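Local coordinates for AAEL008620-PA odorant-binding protein (Aedes aegypti, PDB 5V13) that binds juvenile hormone specifically in mosquito hemolymph, as a secreted member of the odorant-binding protein family, at residues G161-G166 with A266-L271; Q167-F172 with G199-T204; V88-S93 with R142-D147. One frame throughout, in Å; residues are numbered along the deposited sequence.

Contact 1 of 3, residues G161-G166 with A266-L271; sequences GVKQIG and AFYFDL. With JH3 (methyl (2E,6E)-9-[(2R)-3,3-dimethyloxiran-2-yl]-3,7-dimethylnona-2,6-dienoate), chain E.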
loop_
_atom_site.group_PDB
_atom_site.type_symbol
_atom_site.label_atom_id
_atom_site.label_comp_id
_atom_site.label_asym_id
_atom_site.label_seq_id
_atom_site.Cartn_x
_atom_site.Cartn_y
_atom_site.Cartn_z
ATOM N N GLY B 161 -3.996 7.301 4.574
ATOM C CA GLY B 161 -4.911 7.774 5.597
ATOM C C GLY B 161 -5.245 6.770 6.684
ATOM O O GLY B 161 -5.925 7.129 7.649
ATOM N N VAL B 162 -4.826 5.513 6.542
ATOM C CA VAL B 162 -5.062 4.488 7.556
ATOM C C VAL B 162 -3.747 3.780 7.827
ATOM O O VAL B 162 -2.918 3.622 6.925
ATOM C CB VAL B 162 -6.150 3.467 7.115
ATOM C CG1 VAL B 162 -5.641 2.589 5.979
ATOM C CG2 VAL B 162 -6.596 2.608 8.280
ATOM N N LYS B 163 -3.534 3.381 9.082
ATOM C CA LYS B 163 -2.355 2.574 9.390
ATOM C C LYS B 163 -2.485 1.212 8.721
ATOM O O LYS B 163 -3.492 0.520 8.888
ATOM C CB LYS B 163 -2.181 2.411 10.902
ATOM C CG LYS B 163 -0.893 1.682 11.314
ATOM C CD LYS B 163 -0.966 1.232 12.779
ATOM C CE LYS B 163 -1.822 -0.033 12.932
ATOM N NZ LYS B 163 -1.143 -1.218 12.346
ATOM N N GLN B 164 -1.467 0.825 7.955
ATOM C CA GLN B 164 -1.538 -0.430 7.232
ATOM C C GLN B 164 -1.165 -1.593 8.149
ATOM O O GLN B 164 -0.563 -1.415 9.212
ATOM C CB GLN B 164 -0.612 -0.407 6.013
ATOM C CG GLN B 164 -0.921 0.731 5.014
ATOM C CD GLN B 164 -2.096 0.430 4.097
ATOM O OE1 GLN B 164 -2.253 -0.700 3.617
ATOM N NE2 GLN B 164 -2.937 1.449 3.843
ATOM N N ILE B 165 -1.540 -2.796 7.722
ATOM C CA ILE B 165 -1.084 -4.000 8.412
ATOM C C ILE B 165 0.435 -4.004 8.384
ATOM O O ILE B 165 1.045 -3.728 7.345
ATOM C CB ILE B 165 -1.662 -5.254 7.735
ATOM C CG1 ILE B 165 -3.163 -5.374 8.007
ATOM C CG2 ILE B 165 -0.917 -6.536 8.199
ATOM C CD1 ILE B 165 -3.875 -6.340 7.015
ATOM N N GLY B 166 1.059 -4.276 9.537
ATOM C CA GLY B 166 2.510 -4.290 9.614
ATOM C C GLY B 166 3.175 -2.931 9.790
ATOM O O GLY B 166 4.391 -2.880 10.026
ATOM N N ALA B 266 2.253 -2.878 15.100
ATOM C CA ALA B 266 2.436 -3.301 13.710
ATOM C C ALA B 266 1.440 -4.388 13.326
ATOM O O ALA B 266 0.748 -4.275 12.304
ATOM C CB ALA B 266 3.873 -3.787 13.486
ATOM N N PHE B 267 1.344 -5.448 14.136
ATOM C CA PHE B 267 0.531 -6.623 13.822
ATOM C C PHE B 267 -0.414 -6.905 14.983
ATOM O O PHE B 267 0.011 -7.425 16.019
ATOM C CB PHE B 267 1.410 -7.847 13.554
ATOM C CG PHE B 267 2.359 -7.682 12.401
ATOM C CD1 PHE B 267 1.907 -7.786 11.096
ATOM C CD2 PHE B 267 3.709 -7.444 12.624
ATOM C CE1 PHE B 267 2.788 -7.653 10.024
ATOM C CE2 PHE B 267 4.595 -7.296 11.556
ATOM C CZ PHE B 267 4.129 -7.403 10.256
ATOM N N TYR B 268 -1.703 -6.599 14.801
ATOM C CA TYR B 268 -2.673 -6.819 15.872
ATOM C C TYR B 268 -2.845 -8.306 16.176
ATOM O O TYR B 268 -3.020 -8.694 17.341
ATOM C CB TYR B 268 -3.999 -6.172 15.490
ATOM C CG TYR B 268 -3.945 -4.659 15.515
ATOM C CD1 TYR B 268 -2.797 -3.985 15.950
ATOM C CD2 TYR B 268 -5.036 -3.906 15.142
ATOM C CE1 TYR B 268 -2.741 -2.587 15.997
ATOM C CE2 TYR B 268 -4.988 -2.509 15.178
ATOM C CZ TYR B 268 -3.846 -1.853 15.612
ATOM O OH TYR B 268 -3.830 -0.461 15.650
ATOM N N PHE B 269 -2.812 -9.149 15.145
ATOM C CA PHE B 269 -2.519 -10.571 15.322
ATOM C C PHE B 269 -1.760 -11.053 14.091
ATOM O O PHE B 269 -1.597 -10.320 13.114
ATOM C CB PHE B 269 -3.782 -11.403 15.566
ATOM C CG PHE B 269 -4.577 -11.709 14.327
ATOM C CD1 PHE B 269 -5.412 -10.759 13.766
ATOM C CD2 PHE B 269 -4.520 -12.965 13.754
ATOM C CE1 PHE B 269 -6.152 -11.049 12.638
ATOM C CE2 PHE B 269 -5.255 -13.267 12.634
ATOM C CZ PHE B 269 -6.079 -12.313 12.070
ATOM N N ASP B 270 -1.279 -12.289 14.150
ATOM C CA ASP B 270 -0.441 -12.843 13.085
ATOM C C ASP B 270 -1.349 -13.530 12.072
ATOM O O ASP B 270 -1.871 -14.617 12.340
ATOM C CB ASP B 270 0.582 -13.800 13.681
ATOM C CG ASP B 270 1.443 -14.496 12.631
ATOM O OD1 ASP B 270 1.372 -14.166 11.424
ATOM O OD2 ASP B 270 2.192 -15.403 13.033
ATOM N N LEU B 271 -1.536 -12.902 10.902
ATOM C CA LEU B 271 -2.447 -13.459 9.904
ATOM C C LEU B 271 -1.973 -14.803 9.361
ATOM O O LEU B 271 -2.737 -15.474 8.655
ATOM C CB LEU B 271 -2.653 -12.463 8.746
ATOM C CG LEU B 271 -3.868 -11.522 8.763
ATOM C CD1 LEU B 271 -3.835 -10.566 9.945
ATOM C CD2 LEU B 271 -3.972 -10.728 7.458
HETATM C C1 JH3 E . -11.653 -11.609 14.115
HETATM O O2 JH3 E . -11.483 -11.777 12.921
HETATM O O1 JH3 E . -10.491 -11.601 14.967
HETATM C CM JH3 E . -9.200 -11.707 14.365
HETATM C C2 JH3 E . -12.966 -11.388 14.749
HETATM C C3 JH3 E . -14.162 -11.379 14.155
HETATM C "C3'" JH3 E . -14.374 -11.610 12.684
HETATM C C4 JH3 E . -15.352 -11.102 15.043
HETATM C C5 JH3 E . -16.292 -10.135 14.330
HETATM C C6 JH3 E . -17.220 -9.501 15.343
HETATM C C7 JH3 E . -18.455 -9.959 15.589
HETATM C "C7'" JH3 E . -18.983 -11.181 14.884
HETATM C C8 JH3 E . -19.301 -9.232 16.624
HETATM C C9 JH3 E . -20.566 -8.609 16.009
HETATM C CA JH3 E . -20.264 -7.767 14.772
HETATM O O3 JH3 E . -21.412 -7.038 14.284
HETATM C CB JH3 E . -20.420 -6.258 14.953
HETATM C "CB'" JH3 E . -19.451 -5.454 14.079
HETATM C CC JH3 E . -20.898 -5.693 16.282
#

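Contact 2 of 3, residues Q167-F172 with G199-T204; sequences QMFVDF and GFRWIT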
loop_
_atom_site.group_PDB
_atom_site.type_symbol
_atom_site.label_atom_id
_atom_site.label_comp_id
_atom_site.label_asym_id
_atom_site.label_seq_id
_atom_site.Cartn_x
_atom_site.Cartn_y
_atom_site.Cartn_z
ATOM N N GLN B 167 2.435 -1.835 9.662
ATOM C CA GLN B 167 2.967 -0.494 9.907
ATOM C C GLN B 167 2.791 -0.109 11.371
ATOM O O GLN B 167 1.739 -0.369 11.965
ATOM C CB GLN B 167 2.256 0.542 9.030
ATOM C CG GLN B 167 2.847 1.965 9.150
ATOM C CD GLN B 167 2.124 2.972 8.262
ATOM O OE1 GLN B 167 0.996 2.733 7.849
ATOM N NE2 GLN B 167 2.770 4.104 7.976
ATOM N N MET B 168 3.817 0.511 11.953
ATOM C CA MET B 168 3.709 0.956 13.338
ATOM C C MET B 168 3.055 2.329 13.393
ATOM O O MET B 168 3.142 3.114 12.449
ATOM C CB MET B 168 5.079 1.020 14.015
ATOM C CG MET B 168 5.782 -0.322 14.087
ATOM S SD MET B 168 7.404 -0.234 14.892
ATOM C CE MET B 168 8.230 -1.647 14.181
ATOM N N PHE B 169 2.428 2.628 14.535
ATOM C CA PHE B 169 1.661 3.860 14.637
ATOM C C PHE B 169 2.547 5.099 14.644
ATOM O O PHE B 169 2.152 6.136 14.099
ATOM C CB PHE B 169 0.750 3.838 15.870
ATOM C CG PHE B 169 -0.712 3.828 15.503
ATOM C CD1 PHE B 169 -1.235 4.832 14.699
ATOM C CD2 PHE B 169 -1.544 2.798 15.905
ATOM C CE1 PHE B 169 -2.568 4.818 14.312
ATOM C CE2 PHE B 169 -2.873 2.778 15.520
ATOM C CZ PHE B 169 -3.384 3.787 14.720
ATOM N N VAL B 170 3.730 5.042 15.256
ATOM C CA VAL B 170 4.554 6.252 15.253
ATOM C C VAL B 170 4.923 6.639 13.823
ATOM O O VAL B 170 4.803 7.810 13.435
ATOM C CB VAL B 170 5.798 6.085 16.141
ATOM C CG1 VAL B 170 6.755 7.279 15.926
ATOM C CG2 VAL B 170 5.382 6.014 17.585
ATOM N N ASP B 171 5.333 5.657 13.013
ATOM C CA ASP B 171 5.651 5.906 11.605
ATOM C C ASP B 171 4.464 6.507 10.865
ATOM O O ASP B 171 4.620 7.450 10.075
ATOM C CB ASP B 171 6.080 4.603 10.922
ATOM C CG ASP B 171 6.394 4.795 9.431
ATOM O OD1 ASP B 171 7.441 5.394 9.118
ATOM O OD2 ASP B 171 5.599 4.355 8.571
ATOM N N PHE B 172 3.277 5.928 11.065
ATOM C CA PHE B 172 2.065 6.464 10.449
ATOM C C PHE B 172 1.847 7.919 10.849
ATOM O O PHE B 172 1.533 8.772 10.008
ATOM C CB PHE B 172 0.871 5.594 10.856
ATOM C CG PHE B 172 -0.449 6.158 10.462
ATOM C CD1 PHE B 172 -0.970 5.919 9.193
ATOM C CD2 PHE B 172 -1.187 6.925 11.354
ATOM C CE1 PHE B 172 -2.191 6.457 8.824
ATOM C CE2 PHE B 172 -2.408 7.455 10.989
ATOM C CZ PHE B 172 -2.907 7.219 9.715
ATOM N N GLY B 199 -3.930 6.569 18.492
ATOM C CA GLY B 199 -3.618 5.244 17.978
ATOM C C GLY B 199 -3.349 4.239 19.085
ATOM O O GLY B 199 -3.749 3.073 18.988
ATOM N N PHE B 200 -2.654 4.670 20.146
ATOM C CA PHE B 200 -2.419 3.839 21.323
ATOM C C PHE B 200 -3.674 3.674 22.182
ATOM O O PHE B 200 -3.661 2.865 23.120
ATOM C CB PHE B 200 -1.299 4.447 22.198
ATOM C CG PHE B 200 0.107 4.346 21.605
ATOM C CD1 PHE B 200 0.324 3.797 20.347
ATOM C CD2 PHE B 200 1.213 4.801 22.336
ATOM C CE1 PHE B 200 1.622 3.703 19.808
ATOM C CE2 PHE B 200 2.518 4.718 21.812
ATOM C CZ PHE B 200 2.723 4.168 20.546
ATOM N N ARG B 201 -4.734 4.441 21.902
ATOM C CA ARG B 201 -5.914 4.554 22.773
ATOM C C ARG B 201 -5.559 5.062 24.171
ATOM O O ARG B 201 -6.280 4.795 25.143
ATOM C CB ARG B 201 -6.689 3.231 22.857
ATOM C CG ARG B 201 -7.651 2.974 21.673
ATOM C CD ARG B 201 -6.901 2.727 20.340
ATOM N NE ARG B 201 -7.796 2.306 19.248
ATOM C CZ ARG B 201 -7.402 2.051 17.998
ATOM N NH1 ARG B 201 -6.113 2.163 17.652
ATOM N NH2 ARG B 201 -8.298 1.672 17.087
ATOM N N TRP B 202 -4.456 5.817 24.288
ATOM C CA TRP B 202 -4.213 6.593 25.505
ATOM C C TRP B 202 -5.173 7.774 25.600
ATOM O O TRP B 202 -5.535 8.199 26.703
ATOM C CB TRP B 202 -2.771 7.107 25.551
ATOM C CG TRP B 202 -1.723 6.071 25.755
ATOM C CD1 TRP B 202 -1.892 4.723 25.757
ATOM C CD2 TRP B 202 -0.330 6.302 26.016
ATOM N NE1 TRP B 202 -0.693 4.096 25.979
ATOM C CE2 TRP B 202 0.282 5.042 26.153
ATOM C CE3 TRP B 202 0.456 7.453 26.139
ATOM C CZ2 TRP B 202 1.643 4.894 26.408
ATOM C CZ3 TRP B 202 1.821 7.305 26.395
ATOM C CH2 TRP B 202 2.395 6.036 26.534
ATOM N N ILE B 203 -5.576 8.321 24.459
ATOM C CA ILE B 203 -6.655 9.299 24.363
ATOM C C ILE B 203 -7.782 8.648 23.576
ATOM O O ILE B 203 -7.549 8.113 22.485
ATOM C CB ILE B 203 -6.190 10.602 23.690
ATOM C CG1 ILE B 203 -5.212 11.339 24.607
ATOM C CG2 ILE B 203 -7.402 11.498 23.340
ATOM C CD1 ILE B 203 -4.662 12.632 24.017
ATOM N N THR B 204 -8.990 8.667 24.140
ATOM C CA THR B 204 -10.091 7.945 23.530
ATOM C C THR B 204 -10.636 8.722 22.345
ATOM O O THR B 204 -10.294 9.889 22.113
ATOM C CB THR B 204 -11.208 7.702 24.544
ATOM O OG1 THR B 204 -11.866 8.943 24.818
ATOM C CG2 THR B 204 -10.642 7.144 25.845
#

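Contact 3 of 3, residues V88-S93 with R142-D147; sequences VLQAES and RMFHGD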
loop_
_atom_site.group_PDB
_atom_site.type_symbol
_atom_site.label_atom_id
_atom_site.label_comp_id
_atom_site.label_asym_id
_atom_site.label_seq_id
_atom_site.Cartn_x
_atom_site.Cartn_y
_atom_site.Cartn_z
ATOM N N VAL B 88 -25.737 2.709 8.810
ATOM C CA VAL B 88 -26.042 3.201 7.466
ATOM C C VAL B 88 -24.810 3.838 6.844
ATOM O O VAL B 88 -24.485 3.603 5.669
ATOM C CB VAL B 88 -27.222 4.190 7.503
ATOM C CG1 VAL B 88 -27.332 4.952 6.161
ATOM C CG2 VAL B 88 -28.513 3.454 7.783
ATOM N N LEU B 89 -24.107 4.669 7.618
ATOM C CA LEU B 89 -22.928 5.335 7.083
ATOM C C LEU B 89 -21.840 4.324 6.750
ATOM O O LEU B 89 -21.136 4.466 5.741
ATOM C CB LEU B 89 -22.434 6.399 8.071
ATOM C CG LEU B 89 -21.490 7.470 7.512
ATOM C CD1 LEU B 89 -22.213 8.451 6.552
ATOM C CD2 LEU B 89 -20.772 8.209 8.643
ATOM N N GLN B 90 -21.711 3.269 7.566
ATOM C CA GLN B 90 -20.752 2.211 7.263
ATOM C C GLN B 90 -21.106 1.495 5.966
ATOM O O GLN B 90 -20.223 1.202 5.150
ATOM C CB GLN B 90 -20.690 1.196 8.408
ATOM C CG GLN B 90 -19.538 0.186 8.301
ATOM C CD GLN B 90 -18.207 0.779 8.760
ATOM O OE1 GLN B 90 -18.177 1.740 9.524
ATOM N NE2 GLN B 90 -17.096 0.212 8.279
ATOM N N ALA B 91 -22.388 1.188 5.768
ATOM C CA ALA B 91 -22.794 0.493 4.552
ATOM C C ALA B 91 -22.583 1.364 3.320
ATOM O O ALA B 91 -22.144 0.875 2.274
ATOM C CB ALA B 91 -24.254 0.062 4.651
ATOM N N GLU B 92 -22.877 2.658 3.428
ATOM C CA GLU B 92 -22.680 3.547 2.284
ATOM C C GLU B 92 -21.216 3.626 1.867
ATOM O O GLU B 92 -20.912 3.768 0.675
ATOM C CB GLU B 92 -23.227 4.934 2.613
ATOM C CG GLU B 92 -24.745 4.965 2.722
ATOM C CD GLU B 92 -25.302 6.318 3.169
ATOM O OE1 GLU B 92 -26.526 6.541 3.013
ATOM O OE2 GLU B 92 -24.530 7.146 3.697
ATOM N N SER B 93 -20.294 3.525 2.823
ATOM C CA SER B 93 -18.878 3.629 2.504
ATOM C C SER B 93 -18.296 2.320 1.987
ATOM O O SER B 93 -17.406 2.344 1.128
ATOM C CB SER B 93 -18.092 4.099 3.732
ATOM O OG SER B 93 -16.696 4.085 3.467
ATOM N N ARG B 142 -19.562 -7.821 5.567
ATOM C CA ARG B 142 -18.747 -7.250 4.504
ATOM C C ARG B 142 -18.376 -5.796 4.795
ATOM O O ARG B 142 -17.228 -5.393 4.574
ATOM C CB ARG B 142 -19.489 -7.385 3.176
ATOM C CG ARG B 142 -18.607 -7.133 1.994
ATOM C CD ARG B 142 -19.047 -7.952 0.803
ATOM N NE ARG B 142 -17.992 -7.947 -0.199
ATOM C CZ ARG B 142 -18.030 -8.635 -1.331
ATOM N NH1 ARG B 142 -19.082 -9.395 -1.622
ATOM N NH2 ARG B 142 -17.008 -8.557 -2.169
ATOM N N MET B 143 -19.328 -4.987 5.289
ATOM C CA MET B 143 -19.064 -3.555 5.439
ATOM C C MET B 143 -18.141 -3.257 6.607
ATOM O O MET B 143 -17.567 -2.165 6.657
ATOM C CB MET B 143 -20.380 -2.770 5.607
ATOM C CG MET B 143 -21.117 -3.006 6.939
ATOM S SD MET B 143 -22.840 -2.463 6.761
ATOM C CE MET B 143 -23.418 -2.278 8.462
ATOM N N PHE B 144 -18.006 -4.186 7.557
ATOM C CA PHE B 144 -17.043 -4.083 8.647
ATOM C C PHE B 144 -15.793 -4.931 8.392
ATOM O O PHE B 144 -15.167 -5.420 9.339
ATOM C CB PHE B 144 -17.699 -4.469 9.976
ATOM C CG PHE B 144 -18.654 -3.430 10.503
ATOM C CD1 PHE B 144 -18.175 -2.215 10.992
ATOM C CD2 PHE B 144 -20.023 -3.666 10.513
ATOM C CE1 PHE B 144 -19.049 -1.241 11.481
ATOM C CE2 PHE B 144 -20.912 -2.703 11.012
ATOM C CZ PHE B 144 -20.420 -1.484 11.493
ATOM N N HIS B 145 -15.442 -5.133 7.119
ATOM C CA HIS B 145 -14.130 -5.632 6.703
ATOM C C HIS B 145 -13.921 -7.105 7.030
ATOM O O HIS B 145 -12.779 -7.560 7.172
ATOM C CB HIS B 145 -13.023 -4.766 7.300
ATOM C CG HIS B 145 -13.296 -3.305 7.139
ATOM N ND1 HIS B 145 -13.572 -2.741 5.912
ATOM C CD2 HIS B 145 -13.417 -2.310 8.051
ATOM C CE1 HIS B 145 -13.822 -1.452 6.070
ATOM N NE2 HIS B 145 -13.725 -1.163 7.357
ATOM N N GLY B 146 -15.009 -7.866 7.087
ATOM C CA GLY B 146 -14.914 -9.287 7.352
ATOM C C GLY B 146 -14.555 -10.153 6.160
ATOM O O GLY B 146 -14.188 -11.316 6.361
ATOM N N ASP B 147 -14.640 -9.632 4.933
ATOM C CA ASP B 147 -14.443 -10.420 3.711
ATOM C C ASP B 147 -13.156 -9.943 3.049
ATOM O O ASP B 147 -13.077 -8.796 2.593
ATOM C CB ASP B 147 -15.650 -10.253 2.784
ATOM C CG ASP B 147 -15.598 -11.135 1.534
ATOM O OD1 ASP B 147 -14.521 -11.662 1.164
ATOM O OD2 ASP B 147 -16.672 -11.283 0.901
#

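Contact 1 of 3, residues G161-G166 with A266-L271
Gly-166 meets Ala-266 and Phe-267 where two loops pass each other. Gly-166 N donates to Ala-266 O at 2.8 Å, a bent bond (136° at the hydrogen) with the donor above the carbonyl plane. Phe-267 closes over the glycine: Gly-166 CA lies against one face of the Phe-267 ring, displaced toward the rim, 3.8 Å from the ring centroid in a CH-pi contact. The nearest ring atom is Phe-267 CE1, 3.4 Å from Gly-166 CA. Ile-165 adds apolar contacts, Ile-165 CG2 to Phe-267 CD1 at 4.2 Å and Ile-165 CD1 to Leu-271 CD2 at 4.4 Å. Lys-163 and Tyr-268 reach toward each other tip to tip, with Lys-163 CE 3.4 Å from Tyr-268 OH. The bend at chi4 (70°) of Lys-163 turns NZ back to the backbone, where the carbonyls of Gln-164, Thr-265 and Gln-167 accept hydrogen bonds from it. Tyr-268 OH is instead hydrogen-bonded to Glu-27 of helix 26-38. Farther along, Phe-269 turns to the hormone: its CE1 is 3.6 Å from the methyl ester carbon CM of JH3. The pairing thus ties the connection before helix 169-177 to the loop before helix 278-286, which carries part of the juvenile hormone pocket.

Contact 2 of 3, residues Q167-F172 with G199-T204
The Phe-169 ring lies flat against the backbone of Gly-199, whose CA sits over the centre of one face, 3.6 Å from the centroid and 13° off the ring normal. With no side chain, Gly-199 brings its CA directly onto the ring in a CH-pi contact. At the edge of the Arg-201 guanidinium, near its plane, comes Phe-169 CE2, 3.9 Å from Arg-201 NH1. The Phe-200 ring is met obliquely by Phe-169 CB, 4.0 Å from Phe-200 CE1, and by Val-170 CG2, 4.4 Å from Phe-200 CZ. No hydrogen bond crosses between the two segments, so packing alone joins them directly.

The guanidinium is held by polar partners. Arg-201 has positive phi (59°) just after helix 190-199, and its chain bends at chi2 (68°), which places CD. Arg-201 NH1 donates to Gly-199 O at 2.9 Å, with the oxygen in the guanidinium plane, and also forms a salt bridge with Glu-27. A cation-pi contact with Tyr-31 adds a second link to helix 26-38. Within 167-172, Gln-167 NE2 donates to Asp-171 OD2 at 2.9 Å, bridging the start of helix 169-177 from the residue before its N-cap, Met-168.

Helix 169-177 thus packs its first turn against the C-terminal end of helix 190-199. Helix 251-264 adjoins both sides, with Met-168 touching Asn-262 and Phe-200 touching Ile-258.

Contact 3 of 3, residues V88-S93 with R142-D147
A Schellman motif ends helix 137-143, and the side of helix 84-94 packs against that helix end through Gln-90 and Ala-91. Gln-90 NE2 donates to Met-143 O at 2.9 Å along a nearly straight path (169° at the hydrogen), with the oxygen in the amide plane. Its CG is anti to the backbone N (chi1 -170°), and the chain bends at chi2. The same chain crosses Phe-144: Gln-90 CG lies above one ring face, offset toward the rim and 3.8 Å from the centroid, a CH-pi contact. Beyond it Gln-90 CD comes 3.5 Å from Phe-144 CE1. Amide and ring planes are nearly parallel, 16° apart, but the amide extends past the rim at CE1, and CG alone is over the face.

In the motif, His-145 is the C-prime residue with positive phi; its N bonds to Arg-142 O and Gly-146 N to Leu-141 O. The turn brings the imidazole beside the amide, with the two planes steeply inclined and Gln-90 NE2 3.8 Å from His-145 NE2. Both groups are fixed by the backbone of Arg-24: its N donates to Gln-90 OE1, and its O is bonded to His-145 NE2. Gln-90 is therefore held through both ends of its amide.

The next residue of helix 84-94, Ala-91, packs its CB on Met-143 SD at 3.6 Å. Leu-105 of helix 99-113 touches both of these side chains, while Phe-144 also touches the bound hormone and Thr-29 of helix 26-38.

Contacts 1 and 2 adjoin, their centres 11 Å apart, and contact 2 is nested within the chain loop that contact 1 closes. They share a packed seam: Tyr-268 OH lies 3.4 Å from Phe-169 CE2, and Lys-163 CD lies 3.5 Å from Phe-169 CD2. Both also touch the second subunit. Contact 3 precedes them in the chain and stands apart, its centre 19 Å from that of contact 1 and its nearest atoms about 8 Å away. Juvenile hormone relates them unequally: contact 1 supplies Phe-269 to its pocket, and in contact 3 the side chain of Phe-144 touches it, whereas the side chain of Arg-201 in contact 2 is about 14 Å from the bound JH3.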